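Local coordinates for CRISPR-associated endoribonuclease Cas6 1 (Methanocaldococcus jannaschii DSM 2661, PDB 5YI6), which belongs to the Cas6 family of RNA-binding endonucleases and probably processes CRISPR transcripts into crRNA for antiviral defence, at residues Tyr32-Ser37 / Gly102-Gly107; Thr17-Asn22 / Ser58-Arg63. All blocks are in the same frame, centred on the assembly; numbering follows the deposited sequence.

Contact 1: Tyr32-Ser37 / Gly102-Gly107; sequences YNKIHS and GKLRVG. With PO4 (phosphate ion), chain I.
The ammonium group of K34 is the hub of this contact. NZ donates to the backbone O of K103 (2.9 Å), with a C=O...N angle of 151° and the nitrogen tilted from the carbonyl plane. It also forms a salt bridge with D101 and donates to a water that in turn accepts from R105 N. A bound phosphate ion, probably from the crystallisation liquor, takes a further bond through its O4, 3.0 Å from K34 NZ. S37 OG reaches O3 of that phosphate at 3.0 Å, so the anion bridges K34 and S37, which lies just past the helix end. The lysine chain bends at chi2 (-60°) and then runs straight, which brings K34 CE to 3.9 Å from L104 CD1. Within 32-37, H36 ND1 donates to Y32 O in the plane of the histidine ring (2.9 Å), and this ring lies over one face of the Y32 ring. K34 thus ties the C-terminal end of helix 23-35 to edge strand 103-106 of the five-stranded antiparallel sheet, whose strand order, with helices 23-35 and 88-101, is consistent with the ferredoxin-like fold of RAMP proteins; F94 of helix 88-101 touches the lysine, while L104 packs on A30 and V113.

Contact 2: Thr17-Asn22 / Ser58-Arg63; sequences TVIPYN and SLLQIR. With PO4 (phosphate ion), chain G.
Strand 17-20, an edge strand of the small three-stranded antiparallel sheet, packs here against the loop that leads from strand 56-57 to strand 65-67, the opposite edge of that same sheet. I19 is the sole residue of 17-22 to touch the loop, and its two branches go to different partners. With CG1 beside the backbone N (chi1 -53°) and CG2 anti to it, CG2 meets L60 CD1 at 3.9 Å, the two side chains crossing at about a right angle, while CG1 lies 3.6 Å from I62 CD1. The same I62 methyl is also 4.0 Å from I19 CB, so it rests against the root of the isoleucine. V109 and F111 of strand 109-118 also touch I19, and F111 reaches L60 as well; I62 leans on I72 and T74 of strand 71-74.

The loop has its own polar bracing. L59 O accepts from S58 OG (2.7 Å) and from Q61 NE2 (3.2 Å), which come from opposite faces of the carbonyl plane. L60 N donates to H23 NE2, and P20 O is hydrogen-bonded to H23 ND1. Farther on, the extended R63 chain presents its guanidinium edge to a phosphate ion, probably from the crystallisation liquor, with NH1 2.8 Å from O4 and NH2 2.9 Å from O1, both bonds nearly straight (166° and 162°). E8 forms a salt bridge with R63, Y80 makes a cation-pi contact with it, and K117 shares the phosphate.

No direct hydrogen bond joins the two segments: where strand and loop touch, the interface is purely aliphatic. The polar link between them is indirect, made by the H23 imidazole, which bridges P20 O of the strand and L60 N of the loop.

How the contacts relate
The segments of contacts 1 and 2 alternate along the chain, and strand 17-20 of contact 2 runs on into helix 23-35, whose far end carries contact 1. Their centres are 16 Å apart, yet they meet directly: V106 CG1 of contact 1 packs at 4.2 Å on L60 CD1 of contact 2. F111 of strand 109-118 touches V106, I19 and L60, making it a shared neighbour of both. Contact 1 is polar and charged at its centre, contact 2 apolar where its segments touch. Y32, by similarity the proton acceptor, lies on the helix of contact 1, but its side chain does not reach 102-107, and contact 2 is remote from the annotated sites.

Contact 1: Tyr32-Ser37 / Gly102-Gly107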
loop_
_atom_site.group_PDB
_atom_site.type_symbol
_atom_site.label_atom_id
_atom_site.label_comp_id
_atom_site.label_asym_id
_atom_site.label_seq_id
_atom_site.Cartn_x
_atom_site.Cartn_y
_atom_site.Cartn_z
ATOM N N TYR A 32 -1.859 -10.552 -5.015
ATOM C CA TYR A 32 -3.074 -11.345 -4.818
ATOM C C TYR A 32 -2.830 -12.815 -5.169
ATOM O O TYR A 32 -3.206 -13.727 -4.415
ATOM C CB TYR A 32 -4.202 -10.758 -5.663
ATOM C CG TYR A 32 -5.502 -11.537 -5.517
ATOM C CD1 TYR A 32 -6.468 -11.142 -4.594
ATOM C CD2 TYR A 32 -5.730 -12.687 -6.265
ATOM C CE1 TYR A 32 -7.671 -11.879 -4.433
ATOM C CE2 TYR A 32 -6.910 -13.431 -6.099
ATOM C CZ TYR A 32 -7.871 -13.006 -5.196
ATOM O OH TYR A 32 -9.025 -13.751 -5.037
ATOM N N ASN A 33 -2.192 -13.067 -6.322
ATOM C CA ASN A 33 -1.989 -14.433 -6.771
ATOM C C ASN A 33 -1.070 -15.206 -5.847
ATOM O O ASN A 33 -1.294 -16.406 -5.660
ATOM C CB ASN A 33 -1.463 -14.462 -8.228
ATOM C CG ASN A 33 -2.521 -13.961 -9.230
ATOM O OD1 ASN A 33 -3.699 -13.844 -8.888
ATOM N ND2 ASN A 33 -2.090 -13.618 -10.447
ATOM N N LYS A 34 -0.062 -14.553 -5.238
ATOM C CA LYS A 34 0.771 -15.255 -4.253
ATOM C C LYS A 34 -0.060 -15.643 -3.036
ATOM O O LYS A 34 -0.006 -16.781 -2.564
ATOM C CB LYS A 34 1.955 -14.388 -3.789
ATOM C CG LYS A 34 2.973 -14.015 -4.895
ATOM C CD LYS A 34 3.585 -15.278 -5.491
ATOM C CE LYS A 34 4.796 -14.895 -6.388
ATOM N NZ LYS A 34 5.364 -16.087 -7.087
ATOM N N ILE A 35 -0.816 -14.685 -2.493
ATOM C CA ILE A 35 -1.590 -14.958 -1.270
ATOM C C ILE A 35 -2.592 -16.097 -1.490
ATOM O O ILE A 35 -2.820 -16.929 -0.593
ATOM C CB ILE A 35 -2.288 -13.657 -0.811
ATOM C CG1 ILE A 35 -1.235 -12.676 -0.246
ATOM C CG2 ILE A 35 -3.380 -13.941 0.241
ATOM C CD1 ILE A 35 -1.793 -11.244 -0.054
ATOM N N HIS A 36 -3.194 -16.165 -2.676
ATOM C CA HIS A 36 -4.219 -17.156 -2.968
ATOM C C HIS A 36 -3.676 -18.363 -3.731
ATOM O O HIS A 36 -4.456 -19.196 -4.218
ATOM C CB HIS A 36 -5.368 -16.496 -3.709
ATOM C CG HIS A 36 -6.041 -15.436 -2.893
ATOM N ND1 HIS A 36 -5.549 -14.153 -2.773
ATOM C CD2 HIS A 36 -7.136 -15.493 -2.094
ATOM C CE1 HIS A 36 -6.336 -13.454 -1.969
ATOM N NE2 HIS A 36 -7.299 -14.249 -1.537
ATOM N N SER A 37 -2.364 -18.537 -3.740
ATOM C CA SER A 37 -1.733 -19.621 -4.481
ATOM C C SER A 37 -1.963 -20.999 -3.840
ATOM O O SER A 37 -1.991 -21.148 -2.619
ATOM C CB SER A 37 -0.218 -19.348 -4.571
ATOM O OG SER A 37 0.434 -20.435 -5.204
ATOM N N GLY A 102 10.641 -17.520 -3.719
ATOM C CA GLY A 102 11.858 -16.905 -4.200
ATOM C C GLY A 102 11.721 -16.072 -5.455
ATOM O O GLY A 102 12.700 -15.421 -5.853
ATOM N N LYS A 103 10.560 -16.072 -6.102
ATOM C CA LYS A 103 10.382 -15.335 -7.342
ATOM C C LYS A 103 9.072 -14.564 -7.348
ATOM O O LYS A 103 8.051 -15.035 -6.843
ATOM C CB LYS A 103 10.448 -16.252 -8.572
ATOM C CG LYS A 103 11.767 -17.022 -8.635
ATOM C CD LYS A 103 12.105 -17.438 -10.036
ATOM C CE LYS A 103 12.654 -16.212 -10.781
ATOM N NZ LYS A 103 12.916 -16.445 -12.229
ATOM N N LEU A 104 9.104 -13.376 -7.938
ATOM C CA LEU A 104 7.907 -12.541 -8.067
ATOM C C LEU A 104 7.902 -11.944 -9.459
ATOM O O LEU A 104 8.837 -11.237 -9.829
ATOM C CB LEU A 104 7.894 -11.415 -7.010
ATOM C CG LEU A 104 6.724 -10.421 -7.124
ATOM C CD1 LEU A 104 5.439 -11.099 -6.680
ATOM C CD2 LEU A 104 6.999 -9.197 -6.261
ATOM N N ARG A 105 6.878 -12.238 -10.249
ATOM C CA ARG A 105 6.773 -11.671 -11.580
ATOM C C ARG A 105 5.759 -10.531 -11.548
ATOM O O ARG A 105 4.629 -10.714 -11.075
ATOM C CB ARG A 105 6.352 -12.727 -12.602
ATOM C CG ARG A 105 6.333 -12.199 -14.029
ATOM C CD ARG A 105 5.769 -13.229 -14.999
ATOM N NE ARG A 105 4.436 -13.677 -14.571
ATOM C CZ ARG A 105 3.268 -13.080 -14.856
ATOM N NH1 ARG A 105 3.208 -11.971 -15.592
ATOM N NH2 ARG A 105 2.138 -13.605 -14.389
ATOM N N VAL A 106 6.167 -9.358 -12.016
ATOM C CA VAL A 106 5.277 -8.199 -12.130
ATOM C C VAL A 106 5.196 -7.831 -13.603
ATOM O O VAL A 106 6.148 -7.270 -14.164
ATOM C CB VAL A 106 5.764 -7.009 -11.292
ATOM C CG1 VAL A 106 4.788 -5.783 -11.457
ATOM C CG2 VAL A 106 5.869 -7.422 -9.839
ATOM N N GLY A 107 4.057 -8.115 -14.226
ATOM C CA GLY A 107 3.949 -7.900 -15.659
ATOM C C GLY A 107 4.961 -8.774 -16.377
ATOM O O GLY A 107 4.967 -9.999 -16.245
HETATM P P PO4 I . 2.164 -18.195 -8.369
HETATM O O1 PO4 I . 1.357 -16.970 -7.976
HETATM O O2 PO4 I . 1.444 -18.919 -9.489
HETATM O O3 PO4 I . 2.305 -19.159 -7.202
HETATM O O4 PO4 I . 3.534 -17.753 -8.854
HETATM O O HOH W 1 5.064 -14.349 -9.570
#

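Contact 2: Thr17-Asn22 / Ser58-Arg63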
loop_
_atom_site.group_PDB
_atom_site.type_symbol
_atom_site.label_atom_id
_atom_site.label_comp_id
_atom_site.label_asym_id
_atom_site.label_seq_id
_atom_site.Cartn_x
_atom_site.Cartn_y
_atom_site.Cartn_z
ATOM N N THR A 17 16.785 -2.882 -16.199
ATOM C CA THR A 17 15.384 -3.211 -16.506
ATOM C C THR A 17 14.480 -2.005 -16.276
ATOM O O THR A 17 14.626 -1.295 -15.287
ATOM C CB THR A 17 14.892 -4.375 -15.620
ATOM O OG1 THR A 17 15.649 -5.554 -15.916
ATOM C CG2 THR A 17 13.406 -4.661 -15.850
ATOM N N VAL A 18 13.492 -1.803 -17.150
ATOM C CA VAL A 18 12.517 -0.721 -16.968
ATOM C C VAL A 18 11.288 -1.272 -16.252
ATOM O O VAL A 18 10.733 -2.293 -16.666
ATOM C CB VAL A 18 12.109 -0.085 -18.307
ATOM C CG1 VAL A 18 10.981 0.936 -18.069
ATOM C CG2 VAL A 18 13.315 0.585 -18.977
ATOM N N ILE A 19 10.901 -0.641 -15.145
ATOM C CA ILE A 19 9.646 -0.946 -14.467
ATOM C C ILE A 19 8.602 0.044 -14.991
ATOM O O ILE A 19 8.715 1.246 -14.699
ATOM C CB ILE A 19 9.780 -0.854 -12.941
ATOM C CG1 ILE A 19 10.961 -1.719 -12.423
ATOM C CG2 ILE A 19 8.405 -1.158 -12.237
ATOM C CD1 ILE A 19 11.027 -3.110 -12.958
ATOM N N PRO A 20 7.593 -0.417 -15.736
ATOM C CA PRO A 20 6.623 0.507 -16.348
ATOM C C PRO A 20 5.936 1.392 -15.320
ATOM O O PRO A 20 5.730 1.002 -14.169
ATOM C CB PRO A 20 5.603 -0.438 -17.002
ATOM C CG PRO A 20 6.312 -1.719 -17.183
ATOM C CD PRO A 20 7.286 -1.825 -16.027
ATOM N N TYR A 21 5.589 2.614 -15.761
ATOM C CA TYR A 21 4.822 3.530 -14.924
ATOM C C TYR A 21 3.499 2.914 -14.493
ATOM O O TYR A 21 3.004 3.224 -13.408
ATOM C CB TYR A 21 4.520 4.830 -15.672
ATOM C CG TYR A 21 5.763 5.651 -15.891
ATOM C CD1 TYR A 21 6.529 6.061 -14.799
ATOM C CD2 TYR A 21 6.161 6.021 -17.171
ATOM C CE1 TYR A 21 7.688 6.803 -14.976
ATOM C CE2 TYR A 21 7.323 6.771 -17.361
ATOM C CZ TYR A 21 8.073 7.153 -16.253
ATOM O OH TYR A 21 9.225 7.905 -16.392
ATOM N N ASN A 22 2.914 2.057 -15.325
ATOM C CA ASN A 22 1.614 1.498 -14.993
ATOM C C ASN A 22 1.729 0.166 -14.265
ATOM O O ASN A 22 0.775 -0.620 -14.275
ATOM C CB ASN A 22 0.757 1.366 -16.259
ATOM C CG ASN A 22 1.246 0.268 -17.199
ATOM O OD1 ASN A 22 2.317 -0.302 -17.015
ATOM N ND2 ASN A 22 0.447 -0.031 -18.213
ATOM N N SER A 58 3.432 -0.971 -1.090
ATOM C CA SER A 58 3.841 0.216 -1.836
ATOM C C SER A 58 3.885 -0.095 -3.337
ATOM O O SER A 58 3.704 -1.230 -3.772
ATOM C CB SER A 58 5.236 0.668 -1.354
ATOM O OG SER A 58 6.227 -0.259 -1.798
ATOM N N LEU A 59 4.139 0.952 -4.137
ATOM C CA LEU A 59 4.655 0.747 -5.479
ATOM C C LEU A 59 6.068 0.166 -5.383
ATOM O O LEU A 59 6.734 0.288 -4.351
ATOM C CB LEU A 59 4.718 2.064 -6.238
ATOM C CG LEU A 59 3.466 2.946 -6.230
ATOM C CD1 LEU A 59 3.755 4.277 -6.946
ATOM C CD2 LEU A 59 2.404 2.200 -6.897
ATOM N N LEU A 60 6.553 -0.385 -6.501
ATOM C CA LEU A 60 7.961 -0.796 -6.566
ATOM C C LEU A 60 8.835 0.442 -6.513
ATOM O O LEU A 60 8.614 1.402 -7.256
ATOM C CB LEU A 60 8.230 -1.599 -7.848
ATOM C CG LEU A 60 7.553 -2.985 -7.895
ATOM C CD1 LEU A 60 7.609 -3.624 -9.309
ATOM C CD2 LEU A 60 8.167 -3.968 -6.843
ATOM N N GLN A 61 9.805 0.448 -5.614
ATOM C CA GLN A 61 10.684 1.593 -5.444
ATOM C C GLN A 61 12.043 1.280 -6.047
ATOM O O GLN A 61 12.598 0.209 -5.803
ATOM C CB GLN A 61 10.878 1.932 -3.958
ATOM C CG GLN A 61 9.527 2.126 -3.180
ATOM C CD GLN A 61 8.793 3.410 -3.535
ATOM O OE1 GLN A 61 9.391 4.487 -3.515
ATOM N NE2 GLN A 61 7.473 3.311 -3.840
ATOM N N ILE A 62 12.602 2.233 -6.788
ATOM C CA ILE A 62 13.907 2.057 -7.423
ATOM C C ILE A 62 14.834 3.150 -6.917
ATOM O O ILE A 62 14.466 4.330 -6.941
ATOM C CB ILE A 62 13.813 2.109 -8.956
ATOM C CG1 ILE A 62 12.890 1.007 -9.463
ATOM C CG2 ILE A 62 15.261 2.078 -9.605
ATOM C CD1 ILE A 62 12.677 1.060 -10.950
ATOM N N ARG A 63 16.016 2.757 -6.449
ATOM C CA ARG A 63 16.946 3.734 -5.884
ATOM C C ARG A 63 17.949 4.230 -6.917
ATOM O O ARG A 63 18.192 5.431 -6.998
ATOM C CB ARG A 63 17.690 3.140 -4.704
ATOM C CG ARG A 63 16.757 2.834 -3.540
ATOM C CD ARG A 63 17.577 2.174 -2.453
ATOM N NE ARG A 63 16.680 1.685 -1.411
ATOM C CZ ARG A 63 17.072 0.998 -0.350
ATOM N NH1 ARG A 63 18.364 0.731 -0.178
ATOM N NH2 ARG A 63 16.163 0.611 0.539
HETATM P P PO4 G . 18.753 -1.745 2.582
HETATM O O1 PO4 G . 17.327 -1.251 2.505
HETATM O O2 PO4 G . 18.983 -3.021 1.859
HETATM O O3 PO4 G . 19.146 -1.879 4.020
HETATM O O4 PO4 G . 19.617 -0.705 1.883
#